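PDB 3DR5: putative O-Methyltransferase from Corynebacterium glutamicum, which probably transfers a methyl group from S-adenosylmethionine to an oxygen of a substrate, though its own substrate is not established. Local coordinates for residues A[26-29]-A[30-33]; A[88-91]-A[92-95]. All coordinates share one frame; numbering follows the deposited sequence.

Contact 1 of 2, residues A[26-29]-A[30-33]; sequences REDA and AEFG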
loop_
_atom_site.group_PDB
_atom_site.type_symbol
_atom_site.label_atom_id
_atom_site.label_comp_id
_atom_site.label_asym_id
_atom_site.label_seq_id
_atom_site.Cartn_x
_atom_site.Cartn_y
_atom_site.Cartn_z
ATOM N N ARG A 26 -15.695 13.580 -5.718
ATOM C CA ARG A 26 -14.692 14.502 -5.185
ATOM C C ARG A 26 -15.265 15.927 -5.188
ATOM O O ARG A 26 -14.974 16.727 -4.299
ATOM C CB ARG A 26 -13.420 14.445 -6.036
ATOM C CG ARG A 26 -12.217 15.121 -5.397
ATOM C CD ARG A 26 -10.930 14.712 -6.101
ATOM N NE ARG A 26 -10.490 13.363 -5.745
ATOM C CZ ARG A 26 -10.005 13.031 -4.552
ATOM N NH1 ARG A 26 -9.901 13.955 -3.606
ATOM N NH2 ARG A 26 -9.614 11.785 -4.309
ATOM N N GLU A 27 -16.082 16.244 -6.188
ATOM C CA GLU A 27 -16.704 17.560 -6.260
ATOM C C GLU A 27 -17.741 17.641 -5.136
ATOM O O GLU A 27 -17.796 18.628 -4.399
ATOM C CB GLU A 27 -17.390 17.756 -7.612
ATOM C CG GLU A 27 -16.961 19.024 -8.335
ATOM C CD GLU A 27 -17.390 20.293 -7.616
ATOM O OE1 GLU A 27 -16.703 20.715 -6.660
ATOM O OE2 GLU A 27 -18.431 20.860 -8.011
ATOM N N ASP A 28 -18.567 16.601 -5.004
ATOM C CA ASP A 28 -19.585 16.576 -3.951
ATOM C C ASP A 28 -18.980 16.784 -2.566
ATOM O O ASP A 28 -19.471 17.603 -1.790
ATOM C CB ASP A 28 -20.363 15.259 -3.977
ATOM C CG ASP A 28 -21.347 15.186 -5.127
ATOM O OD1 ASP A 28 -21.469 16.194 -5.856
ATOM O OD2 ASP A 28 -22.002 14.131 -5.301
ATOM N N ALA A 29 -17.912 16.052 -2.256
ATOM C CA ALA A 29 -17.266 16.168 -0.947
ATOM C C ALA A 29 -16.780 17.582 -0.676
ATOM O O ALA A 29 -16.921 18.096 0.437
ATOM C CB ALA A 29 -16.097 15.181 -0.836
ATOM N N ALA A 30 -16.207 18.201 -1.702
ATOM C CA ALA A 30 -15.690 19.558 -1.598
ATOM C C ALA A 30 -16.829 20.558 -1.381
ATOM O O ALA A 30 -16.699 21.495 -0.595
ATOM C CB ALA A 30 -14.909 19.917 -2.861
ATOM N N GLU A 31 -17.941 20.358 -2.082
ATOM C CA GLU A 31 -19.091 21.244 -1.939
ATOM C C GLU A 31 -19.682 21.219 -0.530
ATOM O O GLU A 31 -20.270 22.202 -0.086
ATOM C CB GLU A 31 -20.167 20.872 -2.958
ATOM C CG GLU A 31 -19.869 21.351 -4.364
ATOM C CD GLU A 31 -20.791 20.737 -5.385
ATOM O OE1 GLU A 31 -21.933 20.399 -5.018
ATOM O OE2 GLU A 31 -20.390 20.605 -6.556
ATOM N N PHE A 32 -19.520 20.100 0.173
ATOM C CA PHE A 32 -20.054 19.952 1.528
ATOM C C PHE A 32 -18.987 20.054 2.615
ATOM O O PHE A 32 -19.268 19.815 3.794
ATOM C CB PHE A 32 -20.797 18.617 1.649
ATOM C CG PHE A 32 -22.121 18.594 0.928
ATOM C CD1 PHE A 32 -23.297 18.969 1.584
ATOM C CD2 PHE A 32 -22.192 18.187 -0.404
ATOM C CE1 PHE A 32 -24.524 18.943 0.918
ATOM C CE2 PHE A 32 -23.409 18.161 -1.075
ATOM C CZ PHE A 32 -24.579 18.537 -0.414
ATOM N N GLY A 33 -17.768 20.399 2.210
ATOM C CA GLY A 33 -16.663 20.540 3.149
ATOM C C GLY A 33 -16.239 19.270 3.866
ATOM O O GLY A 33 -15.754 19.318 4.996
HETATM O O HOH W 1 -23.697 17.669 -5.811
#
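Glu27 and Glu31, one helical turn apart, bring their carboxylates together at the outer surface of helix 20-31. Glu27 bends at its second torsion (chi2 -66°), which turns its acid group along the helix toward Glu31, whose chain is extended beyond CG. The two carboxylates are strongly tilted against each other, with planes 63° apart, and the nearest oxygens, Glu27 OE2 and Glu31 OE2, are only 2.5 Å apart. Two full negative charges so placed would presumably be costly, so each acid may influence the ionisation of the other. The aliphatic part of Glu31 lies over the preceding turn, its CG 3.4 Å from Glu27 O. Glu27 O also accepts the backbone hydrogen bond from Glu31 N, at 2.9 Å.

The other carboxylate oxygen of Glu31 faces Asp28. A water donates to Asp28 OD1 at 2.7 Å and only weakly to Glu31 OE1 at 3.3 Å; with further acceptors nearby, its two protons probably cannot serve all of them at once. Asp28 OD1 also forms a salt bridge to Arg24, which would be expected to offset part of the local negative charge.

Phe32 presents its ring edge, not a face, to the helix: Asp28 O lies in the ring plane, 3.1 Å from CD2. The first torsion (chi1 -73°) sets the ring beside the backbone N of Phe32, and this N donates to the same Asp28 O at 3.2 Å, with a weaker branch to Ala29 O. Phe32 is also the first residue to leave helical backbone angles. Gly33 follows with positive phi, its N bonding Ala30 O at 3.2 Å while Leu34 N reaches back to Ala29 O, the pairing that defines a Schellman motif at a helix C-terminus.

Contact 2 of 2, residues A[88-91]-A[92-95]; sequences DPES and EHQR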
loop_
_atom_site.group_PDB
_atom_site.type_symbol
_atom_site.label_atom_id
_atom_site.label_comp_id
_atom_site.label_asym_id
_atom_site.label_seq_id
_atom_site.Cartn_x
_atom_site.Cartn_y
_atom_site.Cartn_z
ATOM N N ASP A 88 -21.956 6.069 8.762
ATOM C CA ASP A 88 -21.994 7.472 9.156
ATOM C C ASP A 88 -23.396 7.766 9.715
ATOM O O ASP A 88 -24.390 7.238 9.223
ATOM C CB ASP A 88 -21.680 8.416 7.984
ATOM C CG ASP A 88 -21.489 9.864 8.444
ATOM O OD1 ASP A 88 -20.427 10.174 9.019
ATOM O OD2 ASP A 88 -22.413 10.680 8.254
ATOM N N PRO A 89 -23.484 8.598 10.765
ATOM C CA PRO A 89 -24.761 8.962 11.399
ATOM C C PRO A 89 -25.622 10.003 10.687
ATOM O O PRO A 89 -26.803 10.159 11.004
ATOM C CB PRO A 89 -24.334 9.451 12.781
ATOM C CG PRO A 89 -23.003 10.082 12.524
ATOM C CD PRO A 89 -22.338 9.150 11.515
ATOM N N GLU A 90 -25.034 10.712 9.728
ATOM C CA GLU A 90 -25.735 11.760 9.011
ATOM C C GLU A 90 -26.505 11.208 7.821
ATOM O O GLU A 90 -25.940 10.512 6.983
ATOM C CB GLU A 90 -24.709 12.823 8.595
ATOM C CG GLU A 90 -24.767 14.122 9.412
ATOM C CD GLU A 90 -25.105 13.928 10.885
ATOM O OE1 GLU A 90 -24.179 13.773 11.709
ATOM O OE2 GLU A 90 -26.309 13.921 11.215
ATOM N N SER A 91 -27.795 11.525 7.748
ATOM C CA SER A 91 -28.631 11.000 6.678
ATOM C C SER A 91 -28.377 11.544 5.285
ATOM O O SER A 91 -28.571 10.825 4.302
ATOM C CB SER A 91 -30.115 11.133 7.048
ATOM O OG SER A 91 -30.439 12.455 7.404
ATOM N N GLU A 92 -27.939 12.797 5.189
ATOM C CA GLU A 92 -27.639 13.352 3.879
ATOM C C GLU A 92 -26.346 12.689 3.377
ATOM O O GLU A 92 -26.116 12.620 2.166
ATOM C CB GLU A 92 -27.490 14.887 3.932
ATOM C CG GLU A 92 -26.352 15.437 4.760
ATOM C CD GLU A 92 -26.378 16.967 4.788
ATOM O OE1 GLU A 92 -25.610 17.573 5.561
ATOM O OE2 GLU A 92 -27.165 17.562 4.022
ATOM N N HIS A 93 -25.501 12.204 4.293
ATOM C CA HIS A 93 -24.276 11.515 3.888
ATOM C C HIS A 93 -24.685 10.163 3.300
ATOM O O HIS A 93 -24.045 9.669 2.372
ATOM C CB HIS A 93 -23.328 11.349 5.086
ATOM C CG HIS A 93 -22.687 12.634 5.509
ATOM N ND1 HIS A 93 -21.994 12.774 6.689
ATOM C CD2 HIS A 93 -22.651 13.844 4.904
ATOM C CE1 HIS A 93 -21.562 14.017 6.796
ATOM N NE2 HIS A 93 -21.948 14.687 5.726
ATOM N N GLN A 94 -25.755 9.564 3.830
ATOM C CA GLN A 94 -26.244 8.283 3.309
ATOM C C GLN A 94 -26.815 8.517 1.907
ATOM O O GLN A 94 -26.612 7.702 0.994
ATOM C CB GLN A 94 -27.328 7.695 4.220
ATOM C CG GLN A 94 -28.131 6.578 3.562
ATOM C CD GLN A 94 -28.900 5.744 4.563
ATOM O OE1 GLN A 94 -29.734 6.259 5.316
ATOM N NE2 GLN A 94 -28.622 4.444 4.582
ATOM N N ARG A 95 -27.535 9.629 1.740
ATOM C CA ARG A 95 -28.106 9.977 0.440
ATOM C C ARG A 95 -26.966 10.305 -0.517
ATOM O O ARG A 95 -26.983 9.898 -1.676
ATOM C CB ARG A 95 -29.036 11.190 0.548
ATOM C CG ARG A 95 -30.500 10.841 0.725
ATOM C CD ARG A 95 -31.400 11.964 0.220
ATOM N NE ARG A 95 -32.089 11.613 -1.022
ATOM C CZ ARG A 95 -32.597 12.499 -1.876
ATOM N NH1 ARG A 95 -32.496 13.801 -1.631
ATOM N NH2 ARG A 95 -33.210 12.089 -2.981
HETATM O O HOH W 2 -28.475 14.609 7.284
#
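Asp88 OD2 is gripped by two donors that reach it from opposite faces of its carboxylate plane. His93 ND1 gives the shorter bond, 2.6 Å to Asp88 OD2, and the oxygen lies only 12° out of the imidazole plane, so the ring edge does the touching. The backbone N of Glu90 supplies the second, 3.0 Å to Asp88 OD2, and closes an Asx turn. With chi1 at -170° the carboxylate of Asp88 is carried away from its own N, to where the His93 ring edge meets it; its plane and the ring stand 46° apart. Together the two N-H groups fix the rotation of the carboxylate.

Asp88 lies right after strand 83-87, the second strand of the class I methyltransferase sheet, which is Rossmann-like with strand order 3-2-1-4-5-7-6. There its Asx turn and His93 bond tie the strand end to the first turn of helix 91-103.

Glu90 lies alongside His93, its CB over one ring face, 3.3 Å from His93 ND1, while its carboxylate leads away. It is also the N-cap of helix 91-103: Glu90 O accepts from Gln94 N at 3.3 Å and weakly from His93 N. Ser91 O takes the next helical bond, 3.0 Å from Arg95 N. At the start of this helix, a water bonds Ser91 OG at 2.9 Å and accepts from Glu92 N.

Both contacts are local and lie at the surface, each with one buried residue: Ala29 in contact 1, Asp88 in contact 2. Their centres are 14 Å apart and their nearest atoms about 4 Å, without touching. Contact 1 ends helix 20-31, whereas contact 2 begins helix 91-103. The two helices nonetheless meet, with Asp28 against Leu100 and Phe32 against Gln96, while His93 touches Leu34, just beyond contact 1. Their acids are treated differently: contact 1 sets carboxylates near one another at the outer surface, whereas contact 2 fixes a buried carboxylate with two N-H donors beside the sheet, where Asp88 also touches Phe113.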